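Side-chain contacts in penicillin-binding protein 2 (Pbp2) (Helicobacter pylori, PDB 5LP5), which probably cross-links peptidoglycan as a penicillin-binding transpeptidase of the cell-wall and cell-shape machinery, seen here in complex with its partner MreC: residues A[484-487]-A[488-492]; A[445-448]-A[449-453]; A[497-500]-A[501-504]; A[240-243]-A[244-248]; A[299-302]-A[303-307]. All coordinates share one frame; numbering follows the deposited sequence.

Interaction 1 of 5, residues A[484-487]-A[488-492]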
loop_
_atom_site.group_PDB
_atom_site.type_symbol
_atom_site.label_atom_id
_atom_site.label_comp_id
_atom_site.label_asym_id
_atom_site.label_seq_id
_atom_site.Cartn_x
_atom_site.Cartn_y
_atom_site.Cartn_z
ATOM N N LEU A 484 -10.292 -39.298 -30.291
ATOM C CA LEU A 484 -9.583 -39.182 -29.015
ATOM C C LEU A 484 -10.504 -38.668 -27.905
ATOM O O LEU A 484 -10.460 -39.165 -26.777
ATOM C CB LEU A 484 -8.374 -38.261 -29.159
ATOM C CG LEU A 484 -7.342 -38.684 -30.209
ATOM C CD1 LEU A 484 -6.258 -37.628 -30.395
ATOM C CD2 LEU A 484 -6.722 -40.026 -29.855
ATOM N N ARG A 485 -11.332 -37.677 -28.233
ATOM C CA ARG A 485 -12.266 -37.116 -27.260
ATOM C C ARG A 485 -13.268 -38.160 -26.787
ATOM O O ARG A 485 -13.583 -38.240 -25.582
ATOM C CB ARG A 485 -12.997 -35.914 -27.843
ATOM C CG ARG A 485 -12.092 -34.704 -28.007
ATOM C CD ARG A 485 -12.878 -33.458 -28.318
ATOM N NE ARG A 485 -13.334 -33.464 -29.701
ATOM C CZ ARG A 485 -12.746 -32.817 -30.704
ATOM N NH1 ARG A 485 -11.649 -32.092 -30.521
ATOM N NH2 ARG A 485 -13.268 -32.901 -31.918
ATOM N N VAL A 486 -13.751 -38.960 -27.742
ATOM C CA VAL A 486 -14.717 -40.020 -27.443
ATOM C C VAL A 486 -14.092 -41.005 -26.463
ATOM O O VAL A 486 -14.750 -41.480 -25.532
ATOM C CB VAL A 486 -15.202 -40.758 -28.724
ATOM C CG1 VAL A 486 -16.100 -41.950 -28.365
ATOM C CG2 VAL A 486 -15.949 -39.800 -29.660
ATOM N N GLY A 487 -12.820 -41.310 -26.675
ATOM C CA GLY A 487 -12.092 -42.142 -25.738
ATOM C C GLY A 487 -12.096 -41.528 -24.344
ATOM O O GLY A 487 -12.482 -42.196 -23.377
ATOM N N MET A 488 -11.677 -40.260 -24.248
ATOM C CA MET A 488 -11.644 -39.545 -22.967
ATOM C C MET A 488 -13.049 -39.521 -22.369
ATOM O O MET A 488 -13.224 -39.719 -21.168
ATOM C CB MET A 488 -11.100 -38.115 -23.134
ATOM C CG MET A 488 -9.627 -38.023 -23.555
ATOM S SD MET A 488 -8.923 -36.362 -23.770
ATOM C CE MET A 488 -8.894 -35.932 -22.032
ATOM N N TYR A 489 -14.049 -39.298 -23.220
ATOM C CA TYR A 489 -15.453 -39.389 -22.813
ATOM C C TYR A 489 -15.746 -40.727 -22.127
ATOM O O TYR A 489 -16.378 -40.777 -21.065
ATOM C CB TYR A 489 -16.368 -39.206 -24.029
ATOM C CG TYR A 489 -17.844 -39.384 -23.720
ATOM C CD1 TYR A 489 -18.539 -38.447 -22.960
ATOM C CD2 TYR A 489 -18.542 -40.496 -24.190
ATOM C CE1 TYR A 489 -19.880 -38.620 -22.686
ATOM C CE2 TYR A 489 -19.882 -40.677 -23.912
ATOM C CZ TYR A 489 -20.545 -39.734 -23.170
ATOM O OH TYR A 489 -21.876 -39.903 -22.903
ATOM N N GLU A 490 -15.256 -41.802 -22.743
ATOM C CA GLU A 490 -15.478 -43.157 -22.250
ATOM C C GLU A 490 -14.747 -43.443 -20.935
ATOM O O GLU A 490 -15.192 -44.259 -20.147
ATOM C CB GLU A 490 -15.097 -44.190 -23.326
ATOM C CG GLU A 490 -16.121 -44.310 -24.448
ATOM C CD GLU A 490 -15.702 -45.235 -25.582
ATOM O OE1 GLU A 490 -14.662 -45.930 -25.483
ATOM O OE2 GLU A 490 -16.434 -45.270 -26.593
ATOM N N VAL A 491 -13.635 -42.772 -20.686
ATOM C CA VAL A 491 -12.887 -43.004 -19.443
ATOM C C VAL A 491 -13.725 -42.659 -18.224
ATOM O O VAL A 491 -13.642 -43.323 -17.194
ATOM C CB VAL A 491 -11.574 -42.189 -19.388
ATOM C CG1 VAL A 491 -10.863 -42.416 -18.066
ATOM C CG2 VAL A 491 -10.650 -42.578 -20.534
ATOM N N CYS A 492 -14.527 -41.611 -18.379
ATOM C CA CYS A 492 -15.314 -41.013 -17.307
ATOM C C CYS A 492 -16.748 -41.532 -17.308
ATOM O O CYS A 492 -17.406 -41.516 -16.267
ATOM C CB CYS A 492 -15.341 -39.497 -17.496
ATOM S SG CYS A 492 -14.077 -38.519 -16.645
#
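The ring of Tyr489 meets the preceding turn at its edge, where the carbonyl oxygen of Val486 lies near the ring plane, while Tyr551 stacks with it from elsewhere in the chain. Val486 O is nearer to Tyr489 CB than to any ring atom. With CG anti to its own backbone N (chi1 176°), the ring is carried away from the preceding turn. A second flat group, the carboxylate of Glu490, lies across the side chain of Val486 one turn earlier; its OE2 stands 3.8 Å from Val486 CG1, a methyl beside an oxygen. Its other oxygen, OE1, forms a salt bridge with Arg364. Val486 O also accepts the Glu490 amide, N to O 2.9 Å. Other rungs of this helix run from Met488 N to Leu484 O (3.0 Å), from Tyr489 N to Arg485 O and from Val491 N to Gly487 O (3.0 Å), so successive amides bond to carbonyls one turn earlier. Met488 and Leu484 both touch Met315 of helix 314-324, and Cys492 is joined by a disulfide to Cys512. Chemically the helix is thus divided: an apolar flank packs inward, whereas the Glu490 charge is balanced by an arginine from outside, which probably favours the ionised carboxylate.

Interaction 2 of 5, residues A[445-448]-A[449-453]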
loop_
_atom_site.group_PDB
_atom_site.type_symbol
_atom_site.label_atom_id
_atom_site.label_comp_id
_atom_site.label_asym_id
_atom_site.label_seq_id
_atom_site.Cartn_x
_atom_site.Cartn_y
_atom_site.Cartn_z
ATOM N N LEU A 445 -1.944 -29.615 -19.111
ATOM C CA LEU A 445 -3.115 -28.741 -19.236
ATOM C C LEU A 445 -3.280 -28.160 -20.636
ATOM O O LEU A 445 -4.393 -28.214 -21.203
ATOM C CB LEU A 445 -3.021 -27.593 -18.223
ATOM C CG LEU A 445 -4.087 -26.494 -18.305
ATOM C CD1 LEU A 445 -5.405 -26.919 -17.688
ATOM C CD2 LEU A 445 -3.587 -25.236 -17.632
ATOM N N ALA A 446 -2.210 -27.572 -21.178
ATOM C CA ALA A 446 -2.275 -26.992 -22.514
ATOM C C ALA A 446 -2.617 -28.087 -23.528
ATOM O O ALA A 446 -3.458 -27.912 -24.430
ATOM C CB ALA A 446 -0.959 -26.329 -22.872
ATOM N N TYR A 447 -1.941 -29.212 -23.356
ATOM C CA TYR A 447 -2.145 -30.406 -24.160
ATOM C C TYR A 447 -3.600 -30.857 -24.123
ATOM O O TYR A 447 -4.210 -31.076 -25.174
ATOM C CB TYR A 447 -1.176 -31.503 -23.645
ATOM C CG TYR A 447 -1.524 -32.952 -23.908
ATOM C CD1 TYR A 447 -1.505 -33.484 -25.194
ATOM C CD2 TYR A 447 -1.807 -33.802 -22.848
ATOM C CE1 TYR A 447 -1.793 -34.821 -25.423
ATOM C CE2 TYR A 447 -2.099 -35.134 -23.057
ATOM C CZ TYR A 447 -2.090 -35.649 -24.345
ATOM O OH TYR A 447 -2.358 -36.993 -24.523
ATOM N N THR A 448 -4.166 -30.981 -22.923
ATOM C CA THR A 448 -5.577 -31.373 -22.777
ATOM C C THR A 448 -6.575 -30.408 -23.489
ATOM O O THR A 448 -7.574 -30.852 -24.053
ATOM C CB THR A 448 -5.954 -31.478 -21.290
ATOM O OG1 THR A 448 -5.043 -32.362 -20.633
ATOM C CG2 THR A 448 -7.385 -31.969 -21.126
ATOM N N GLY A 449 -6.296 -29.107 -23.453
ATOM C CA GLY A 449 -7.130 -28.127 -24.129
ATOM C C GLY A 449 -6.912 -28.060 -25.639
ATOM O O GLY A 449 -7.743 -27.507 -26.363
ATOM N N LEU A 450 -5.786 -28.584 -26.118
ATOM C CA LEU A 450 -5.596 -28.777 -27.554
ATOM C C LEU A 450 -6.485 -29.910 -28.075
ATOM O O LEU A 450 -7.132 -29.784 -29.123
ATOM C CB LEU A 450 -4.135 -29.070 -27.884
ATOM C CG LEU A 450 -3.813 -29.398 -29.349
ATOM C CD1 LEU A 450 -4.208 -28.272 -30.278
ATOM C CD2 LEU A 450 -2.330 -29.680 -29.515
ATOM N N ILE A 451 -6.512 -31.022 -27.352
ATOM C CA ILE A 451 -7.360 -32.158 -27.726
ATOM C C ILE A 451 -8.797 -31.675 -27.825
ATOM O O ILE A 451 -9.443 -31.815 -28.854
ATOM C CB ILE A 451 -7.262 -33.311 -26.686
ATOM C CG1 ILE A 451 -5.856 -33.911 -26.672
ATOM C CG2 ILE A 451 -8.303 -34.411 -26.919
ATOM C CD1 ILE A 451 -5.358 -34.355 -28.030
ATOM N N ALA A 452 -9.287 -31.082 -26.749
ATOM C CA ALA A 452 -10.694 -30.742 -26.660
ATOM C C ALA A 452 -11.073 -29.652 -27.655
ATOM O O ALA A 452 -12.119 -29.731 -28.270
ATOM C CB ALA A 452 -11.061 -30.364 -25.239
ATOM N N THR A 453 -10.207 -28.671 -27.845
ATOM C CA THR A 453 -10.527 -27.513 -28.686
ATOM C C THR A 453 -10.116 -27.676 -30.142
ATOM O O THR A 453 -10.796 -27.174 -31.025
ATOM C CB THR A 453 -9.833 -26.221 -28.178
ATOM O OG1 THR A 453 -9.958 -26.117 -26.753
ATOM C CG2 THR A 453 -10.441 -24.973 -28.828
#
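Tyr447 O is gripped by two backbone amides of the next turn: Ile451 N at 3.2 Å, straight at hydrogen (163°), and Leu450 N at 3.1 Å, a weak second bond. The pattern continues on either side, with Gly449 N bonded to Leu445 O at 3.1 Å and Ala452 N to Thr448 O at 3.2 Å. A second shared acceptor lies in the last turn: Gly449 O takes both the amide of Thr453 and its hydroxyl, OG1 to O 2.6 Å, the latter in the carbonyl plane. Among the side chains, Ile451 supplies the main apolar touch. Its CG1 sits beside the backbone N (chi1 -66°), bringing that methylene 4.3 Å from Tyr447 CE1 in an oblique approach and 3.6 Å from Tyr447 O. Beyond the ring, Tyr447 OH bonds with the backbone of Val312 and of Gly316, at a probable SxxK motif, and Thr448 OG1 bonds with both Val444 O and Thr546 OG1. Ile451 also packs on Leu481 of helix 475-493. The residues that touch across the contact are buried, and the chemistry follows: most main-chain bonds described run within the helix, Ile451 O takes one from Arg485, and the hydroxyls of Tyr447 and Thr448 tie the helix to other parts of the transpeptidase core.

Interaction 3 of 5, residues A[497-500]-A[501-504]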
loop_
_atom_site.group_PDB
_atom_site.type_symbol
_atom_site.label_atom_id
_atom_site.label_comp_id
_atom_site.label_asym_id
_atom_site.label_seq_id
_atom_site.Cartn_x
_atom_site.Cartn_y
_atom_site.Cartn_z
ATOM N N GLY A 497 -14.559 -47.838 -18.197
ATOM C CA GLY A 497 -13.615 -46.742 -18.007
ATOM C C GLY A 497 -12.912 -46.798 -16.672
ATOM O O GLY A 497 -13.516 -47.122 -15.646
ATOM N N THR A 498 -11.619 -46.499 -16.688
ATOM C CA THR A 498 -10.831 -46.499 -15.455
ATOM C C THR A 498 -11.415 -45.543 -14.412
ATOM O O THR A 498 -11.411 -45.836 -13.224
ATOM C CB THR A 498 -9.340 -46.160 -15.705
ATOM O OG1 THR A 498 -8.674 -45.963 -14.448
ATOM C CG2 THR A 498 -9.180 -44.910 -16.546
ATOM N N ALA A 499 -11.944 -44.417 -14.875
ATOM C CA ALA A 499 -12.426 -43.361 -13.990
ATOM C C ALA A 499 -13.950 -43.295 -13.924
ATOM O O ALA A 499 -14.525 -42.209 -13.986
ATOM C CB ALA A 499 -11.871 -42.029 -14.469
ATOM N N TYR A 500 -14.613 -44.437 -13.800
ATOM C CA TYR A 500 -16.077 -44.452 -13.749
ATOM C C TYR A 500 -16.615 -44.457 -12.319
ATOM O O TYR A 500 -17.492 -43.663 -11.974
ATOM C CB TYR A 500 -16.631 -45.648 -14.513
ATOM C CG TYR A 500 -18.131 -45.762 -14.419
ATOM C CD1 TYR A 500 -18.961 -44.994 -15.241
ATOM C CD2 TYR A 500 -18.724 -46.627 -13.506
ATOM C CE1 TYR A 500 -20.337 -45.094 -15.171
ATOM C CE2 TYR A 500 -20.107 -46.739 -13.431
ATOM C CZ TYR A 500 -20.913 -45.965 -14.266
ATOM O OH TYR A 500 -22.295 -46.048 -14.197
ATOM N N HIS A 501 -16.081 -45.353 -11.494
ATOM C CA HIS A 501 -16.528 -45.505 -10.106
ATOM C C HIS A 501 -16.225 -44.253 -9.270
ATOM O O HIS A 501 -16.852 -44.035 -8.237
ATOM C CB HIS A 501 -15.934 -46.784 -9.468
ATOM C CG HIS A 501 -14.583 -46.600 -8.827
ATOM N ND1 HIS A 501 -13.420 -46.404 -9.549
ATOM C CD2 HIS A 501 -14.218 -46.583 -7.521
ATOM C CE1 HIS A 501 -12.402 -46.274 -8.715
ATOM N NE2 HIS A 501 -12.858 -46.381 -7.480
ATOM N N SER A 502 -15.289 -43.432 -9.744
ATOM C CA SER A 502 -14.826 -42.266 -8.992
ATOM C C SER A 502 -15.426 -40.927 -9.434
ATOM O O SER A 502 -15.605 -40.051 -8.592
ATOM C CB SER A 502 -13.296 -42.189 -9.013
ATOM O OG SER A 502 -12.781 -42.497 -10.294
ATOM N N THR A 503 -15.749 -40.767 -10.724
ATOM C CA THR A 503 -16.229 -39.467 -11.237
ATOM C C THR A 503 -17.726 -39.371 -11.381
ATOM O O THR A 503 -18.226 -38.694 -12.274
ATOM C CB THR A 503 -15.645 -39.123 -12.619
ATOM O OG1 THR A 503 -16.181 -40.004 -13.621
ATOM C CG2 THR A 503 -14.125 -39.182 -12.584
ATOM N N ARG A 504 -18.454 -40.036 -10.508
ATOM C CA ARG A 504 -19.880 -39.933 -10.557
ATOM C C ARG A 504 -20.259 -38.947 -9.470
ATOM O O ARG A 504 -19.469 -38.687 -8.553
ATOM C CB ARG A 504 -20.504 -41.320 -10.433
ATOM C CG ARG A 504 -20.390 -42.105 -11.736
ATOM C CD ARG A 504 -21.118 -43.419 -11.615
ATOM N NE ARG A 504 -20.533 -44.296 -10.589
ATOM C CZ ARG A 504 -21.113 -45.397 -10.086
ATOM N NH1 ARG A 504 -22.328 -45.785 -10.490
ATOM N NH2 ARG A 504 -20.476 -46.124 -9.163
#
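Arg504 folds back over Tyr500 so that the guanidinium and the ring are nearly parallel, their planes only 25° apart, while the side chains as a whole cross at a slant. The layering is offset: Arg504 CD stands over the ring face, 4.0 Å from its centroid, in a CH-pi contact, while the guanidinium carries Tyr500 CE2 over one of its own faces, with CE2 to Arg504 CZ 3.7 Å. A bend at chi3 (-63°) turns the arginine head along the ring, and Arg504 NH1 ends 3.7 Å from Tyr500 OH. Tyrosine CG is anti to its backbone N (chi1 176°), swinging the ring out to where the arginine returns. Separately, Thr503 OG1 donates to Ala499 O at 2.8 Å, nearly along the C=O axis. The same threonine lays CG2 against Ala499 CB at 4.1 Å, adding an apolar touch beside the polar one. Ser502 OG turns instead to the backbone of Ser569. Together with the type I turn from Gly497 to Tyr500, these links shape the loop that joins helix 475-493 to strand 511-517, the edge strand that in the penicillin-binding transpeptidase fold carries the probable KTG motif.

Interaction 4 of 5, residues A[240-243]-A[244-248]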
loop_
_atom_site.group_PDB
_atom_site.type_symbol
_atom_site.label_atom_id
_atom_site.label_comp_id
_atom_site.label_asym_id
_atom_site.label_seq_id
_atom_site.Cartn_x
_atom_site.Cartn_y
_atom_site.Cartn_z
ATOM N N GLN A 240 -10.070 -20.734 -6.323
ATOM C CA GLN A 240 -8.783 -21.050 -5.684
ATOM C C GLN A 240 -8.958 -21.515 -4.250
ATOM O O GLN A 240 -8.226 -22.385 -3.780
ATOM C CB GLN A 240 -7.820 -19.867 -5.700
ATOM C CG GLN A 240 -6.903 -19.812 -6.928
ATOM C CD GLN A 240 -5.541 -20.472 -6.761
ATOM O OE1 GLN A 240 -4.931 -20.819 -7.754
ATOM N NE2 GLN A 240 -5.047 -20.614 -5.531
ATOM N N LYS A 241 -9.918 -20.944 -3.539
ATOM C CA LYS A 241 -10.162 -21.408 -2.181
ATOM C C LYS A 241 -10.660 -22.843 -2.202
ATOM O O LYS A 241 -10.310 -23.627 -1.314
ATOM C CB LYS A 241 -11.120 -20.488 -1.429
ATOM C CG LYS A 241 -10.436 -19.233 -0.932
ATOM C CD LYS A 241 -11.283 -18.447 0.033
ATOM C CE LYS A 241 -10.556 -17.170 0.411
ATOM N NZ LYS A 241 -11.374 -16.323 1.320
ATOM N N GLU A 242 -11.454 -23.183 -3.220
ATOM C CA GLU A 242 -11.890 -24.556 -3.430
ATOM C C GLU A 242 -10.678 -25.431 -3.652
ATOM O O GLU A 242 -10.521 -26.469 -3.012
ATOM C CB GLU A 242 -12.833 -24.659 -4.638
ATOM C CG GLU A 242 -13.325 -26.073 -4.954
ATOM C CD GLU A 242 -13.989 -26.767 -3.771
ATOM O OE1 GLU A 242 -14.387 -26.089 -2.808
ATOM O OE2 GLU A 242 -14.111 -28.007 -3.793
ATOM N N ALA A 243 -9.819 -24.992 -4.565
ATOM C CA ALA A 243 -8.581 -25.694 -4.887
ATOM C C ALA A 243 -7.744 -25.954 -3.644
ATOM O O ALA A 243 -7.268 -27.052 -3.445
ATOM C CB ALA A 243 -7.790 -24.902 -5.899
ATOM N N ASP A 244 -7.586 -24.951 -2.791
ATOM C CA ASP A 244 -6.848 -25.133 -1.542
ATOM C C ASP A 244 -7.516 -26.215 -0.699
ATOM O O ASP A 244 -6.865 -27.126 -0.233
ATOM C CB ASP A 244 -6.718 -23.810 -0.768
ATOM C CG ASP A 244 -5.580 -22.907 -1.295
ATOM O OD1 ASP A 244 -5.197 -22.984 -2.486
ATOM O OD2 ASP A 244 -5.064 -22.095 -0.508
ATOM N N LYS A 245 -8.824 -26.125 -0.528
ATOM C CA LYS A 245 -9.587 -27.102 0.271
ATOM C C LYS A 245 -9.353 -28.531 -0.222
ATOM O O LYS A 245 -9.185 -29.442 0.564
ATOM C CB LYS A 245 -11.087 -26.749 0.218
ATOM C CG LYS A 245 -12.044 -27.656 0.970
ATOM C CD LYS A 245 -12.104 -27.348 2.459
ATOM C CE LYS A 245 -13.259 -28.091 3.138
ATOM N NZ LYS A 245 -13.136 -28.161 4.627
ATOM N N LEU A 246 -9.333 -28.724 -1.530
ATOM C CA LEU A 246 -9.201 -30.059 -2.095
ATOM C C LEU A 246 -7.838 -30.670 -1.806
ATOM O O LEU A 246 -7.739 -31.880 -1.604
ATOM C CB LEU A 246 -9.457 -30.021 -3.605
ATOM C CG LEU A 246 -10.877 -29.644 -4.062
ATOM C CD1 LEU A 246 -10.951 -29.467 -5.579
ATOM C CD2 LEU A 246 -11.884 -30.685 -3.601
ATOM N N PHE A 247 -6.798 -29.831 -1.773
ATOM C CA PHE A 247 -5.405 -30.260 -1.497
ATOM C C PHE A 247 -5.019 -30.034 -0.038
ATOM O O PHE A 247 -3.876 -29.708 0.262
ATOM C CB PHE A 247 -4.408 -29.501 -2.392
ATOM C CG PHE A 247 -4.192 -30.131 -3.740
ATOM C CD1 PHE A 247 -5.049 -29.877 -4.783
ATOM C CD2 PHE A 247 -3.128 -30.983 -3.964
ATOM C CE1 PHE A 247 -4.861 -30.454 -6.020
ATOM C CE2 PHE A 247 -2.925 -31.561 -5.206
ATOM C CZ PHE A 247 -3.789 -31.296 -6.233
ATOM N N GLU A 248 -5.969 -30.229 0.868
ATOM C CA GLU A 248 -5.810 -29.779 2.239
ATOM C C GLU A 248 -4.762 -30.587 2.982
ATOM O O GLU A 248 -4.005 -30.029 3.777
ATOM C CB GLU A 248 -7.145 -29.833 2.966
ATOM C CG GLU A 248 -7.166 -29.103 4.294
ATOM C CD GLU A 248 -8.588 -28.846 4.793
ATOM O OE1 GLU A 248 -9.516 -28.764 3.955
ATOM O OE2 GLU A 248 -8.787 -28.726 6.028
#
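Four successive i-to-i+4 backbone bonds bind residues 240-243 to 244-247, beginning with Asp244 N to Gln240 O at 2.8 Å and closing with Phe247 N to Ala243 O at 3.3 Å, a bond donated by the first residue to leave helical geometry. Glu242 and Leu246 make the most direct side-chain meeting. The glutamate is bent at chi2 (55°), which turns its carboxylate forward along the helix, and its OE2 comes 3.5 Å from Leu246 CD2 and 3.6 Å from Leu246 CG, an oxygen resting on a branched apolar end. Gln240 and Asp244, also one turn apart, approach more loosely: the amide and carboxylate planes stand 70° apart, and Gln240 NE2 is 3.9 Å from Asp244 OD1, too far for a bond. Each is held elsewhere, Gln240 OE1 by the amide of Ala267 and Asp244 OD1 by the hydroxyl of Tyr270. Phe247 presents its ring edge to Ala243 O, which lies in the ring plane 3.8 Å from Phe247 CD1. On the exposed side Lys245 NZ and Glu248 OE1 form a long salt bridge of 3.7 Å. Helix 237-246 lies against the antiparallel sheet, with Ala243 on Val266 of strand 264-270 and Phe247 stacked with Tyr270, while Glu242 and Leu246 face helix 572-584, where Lys577 touches both.

Interaction 5 of 5, residues A[299-302]-A[303-307]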
loop_
_atom_site.group_PDB
_atom_site.type_symbol
_atom_site.label_atom_id
_atom_site.label_comp_id
_atom_site.label_asym_id
_atom_site.label_seq_id
_atom_site.Cartn_x
_atom_site.Cartn_y
_atom_site.Cartn_z
ATOM N N LEU A 299 8.580 -24.638 -3.681
ATOM C CA LEU A 299 8.505 -25.199 -5.013
ATOM C C LEU A 299 7.181 -24.852 -5.679
ATOM O O LEU A 299 6.098 -25.123 -5.135
ATOM C CB LEU A 299 8.691 -26.713 -4.972
ATOM C CG LEU A 299 8.758 -27.414 -6.340
ATOM C CD1 LEU A 299 10.008 -27.035 -7.107
ATOM C CD2 LEU A 299 8.667 -28.929 -6.213
ATOM N N ASN A 300 7.302 -24.227 -6.848
ATOM C CA ASN A 300 6.207 -24.048 -7.764
ATOM C C ASN A 300 6.064 -25.348 -8.556
ATOM O O ASN A 300 6.891 -25.687 -9.387
ATOM C CB ASN A 300 6.485 -22.862 -8.695
ATOM C CG ASN A 300 5.338 -22.575 -9.650
ATOM O OD1 ASN A 300 4.722 -23.487 -10.197
ATOM N ND2 ASN A 300 5.050 -21.296 -9.848
ATOM N N ARG A 301 4.992 -26.073 -8.288
ATOM C CA ARG A 301 4.804 -27.378 -8.872
ATOM C C ARG A 301 4.041 -27.398 -10.205
ATOM O O ARG A 301 4.055 -28.423 -10.877
ATOM C CB ARG A 301 4.083 -28.252 -7.863
ATOM C CG ARG A 301 4.950 -28.610 -6.670
ATOM C CD ARG A 301 4.197 -29.523 -5.716
ATOM N NE ARG A 301 5.070 -30.093 -4.695
ATOM C CZ ARG A 301 5.543 -29.420 -3.648
ATOM N NH1 ARG A 301 5.254 -28.116 -3.457
ATOM N NH2 ARG A 301 6.324 -30.050 -2.784
ATOM N N PHE A 302 3.373 -26.306 -10.593
ATOM C CA PHE A 302 2.697 -26.288 -11.896
ATOM C C PHE A 302 3.598 -25.805 -13.057
ATOM O O PHE A 302 3.331 -26.121 -14.221
ATOM C CB PHE A 302 1.344 -25.522 -11.856
ATOM C CG PHE A 302 1.440 -24.071 -11.437
ATOM C CD1 PHE A 302 1.853 -23.089 -12.333
ATOM C CD2 PHE A 302 1.085 -23.679 -10.146
ATOM C CE1 PHE A 302 1.953 -21.755 -11.942
ATOM C CE2 PHE A 302 1.177 -22.345 -9.763
ATOM C CZ PHE A 302 1.609 -21.383 -10.665
ATOM N N ALA A 303 4.661 -25.066 -12.722
ATOM C CA ALA A 303 5.589 -24.480 -13.713
ATOM C C ALA A 303 7.074 -24.812 -13.516
ATOM O O ALA A 303 7.857 -24.714 -14.466
ATOM C CB ALA A 303 5.425 -22.969 -13.733
ATOM N N ASN A 304 7.473 -25.174 -12.297
ATOM C CA ASN A 304 8.895 -25.399 -11.989
ATOM C C ASN A 304 9.139 -26.732 -11.288
ATOM O O ASN A 304 9.902 -26.815 -10.318
ATOM C CB ASN A 304 9.435 -24.238 -11.149
ATOM C CG ASN A 304 9.436 -22.940 -11.919
ATOM O OD1 ASN A 304 8.622 -22.046 -11.685
ATOM N ND2 ASN A 304 10.331 -22.846 -12.883
ATOM N N ALA A 305 8.480 -27.768 -11.798
ATOM C CA ALA A 305 8.589 -29.130 -11.269
ATOM C C ALA A 305 8.243 -30.081 -12.382
ATOM O O ALA A 305 7.301 -29.827 -13.161
ATOM C CB ALA A 305 7.648 -29.360 -10.106
ATOM N N LEU A 306 9.014 -31.165 -12.459
ATOM C CA LEU A 306 8.908 -32.140 -13.538
ATOM C C LEU A 306 8.460 -33.515 -12.997
ATOM O O LEU A 306 8.936 -33.987 -11.969
ATOM C CB LEU A 306 10.250 -32.249 -14.276
ATOM C CG LEU A 306 10.670 -31.082 -15.202
ATOM C CD1 LEU A 306 12.136 -31.150 -15.630
ATOM C CD2 LEU A 306 9.762 -31.006 -16.431
ATOM N N TYR A 307 7.518 -34.139 -13.692
ATOM C CA TYR A 307 7.018 -35.454 -13.315
ATOM C C TYR A 307 6.823 -36.281 -14.595
ATOM O O TYR A 307 6.578 -35.713 -15.654
ATOM C CB TYR A 307 5.667 -35.355 -12.605
ATOM C CG TYR A 307 5.575 -34.436 -11.403
ATOM C CD1 TYR A 307 5.191 -33.112 -11.542
ATOM C CD2 TYR A 307 5.795 -34.914 -10.132
ATOM C CE1 TYR A 307 5.077 -32.283 -10.443
ATOM C CE2 TYR A 307 5.671 -34.102 -9.022
ATOM C CZ TYR A 307 5.298 -32.787 -9.180
ATOM O OH TYR A 307 5.165 -31.958 -8.083
#
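Asn300 and Ala303 make the compact part of this buried loop. Asn300 OD1 accepts the amide of Ala303 at 3.0 Å, the donor standing 39° out of the carbonyl plane, and takes a second, weak bond from Phe302 N at 3.2 Å. With its CG anti to the backbone N (chi1 -177°), Asn300 directs the amide group across the bend, so that OD1 also lies over the centre of the Phe302 ring, 3.4 Å above its plane. Phe302 CD1 in turn touches Ala303 CB at 3.8 Å. Equally buried, Ala305 CB packs 3.7 Å from Arg301 CA, and the extended Arg301 chain passes Tyr307, whose OH is 3.5 Å from Arg301 CD. That hydroxyl and Arg301 NE share one partner, OE2 of Glu563, while Arg301 NH1 and NH2 reach the carbonyls of Asn296 and Tyr295. A weak bond from Asn304 N to Asn300 O completes a pattern consistent with an Asx motif, here set in the loop of the transpeptidase domain that leads toward helix 314-324 and the probable SxxK motif at its start. Packing slackens at the partly exposed Asn304 and Leu299. The amides of Asn300 and Asn304 are almost perpendicular, 86° apart, with no bond between them, and Asn304 gives its ND2 to Asn402 O. Leu299 lays CD2 against Ala305 CB at 4.0 Å, with CD1 beside Asn304 O.

In the fold
From the N terminus the order is interaction 4, then 5, 2, 1 and 3. Each joins adjoining residues, so all five stand in series: none nests or crosses, and each closes just a turn of helix or loop. Helix 237-246 of interaction 4 lies on one side of the antiparallel sheet; the nearest atoms of interactions 4 and 5 are about 7 Å apart. The loop of interaction 5 packs on helix 441-453, which carries interaction 2. Direct links follow: Arg485 NH1 probably bonds with Ile451 O, and Met488 packs on Ile451, joining interactions 1 and 2. Val491 O and Ala499 N then probably tie helix 475-493 to the loop of interaction 3, which leads into strand 511-517.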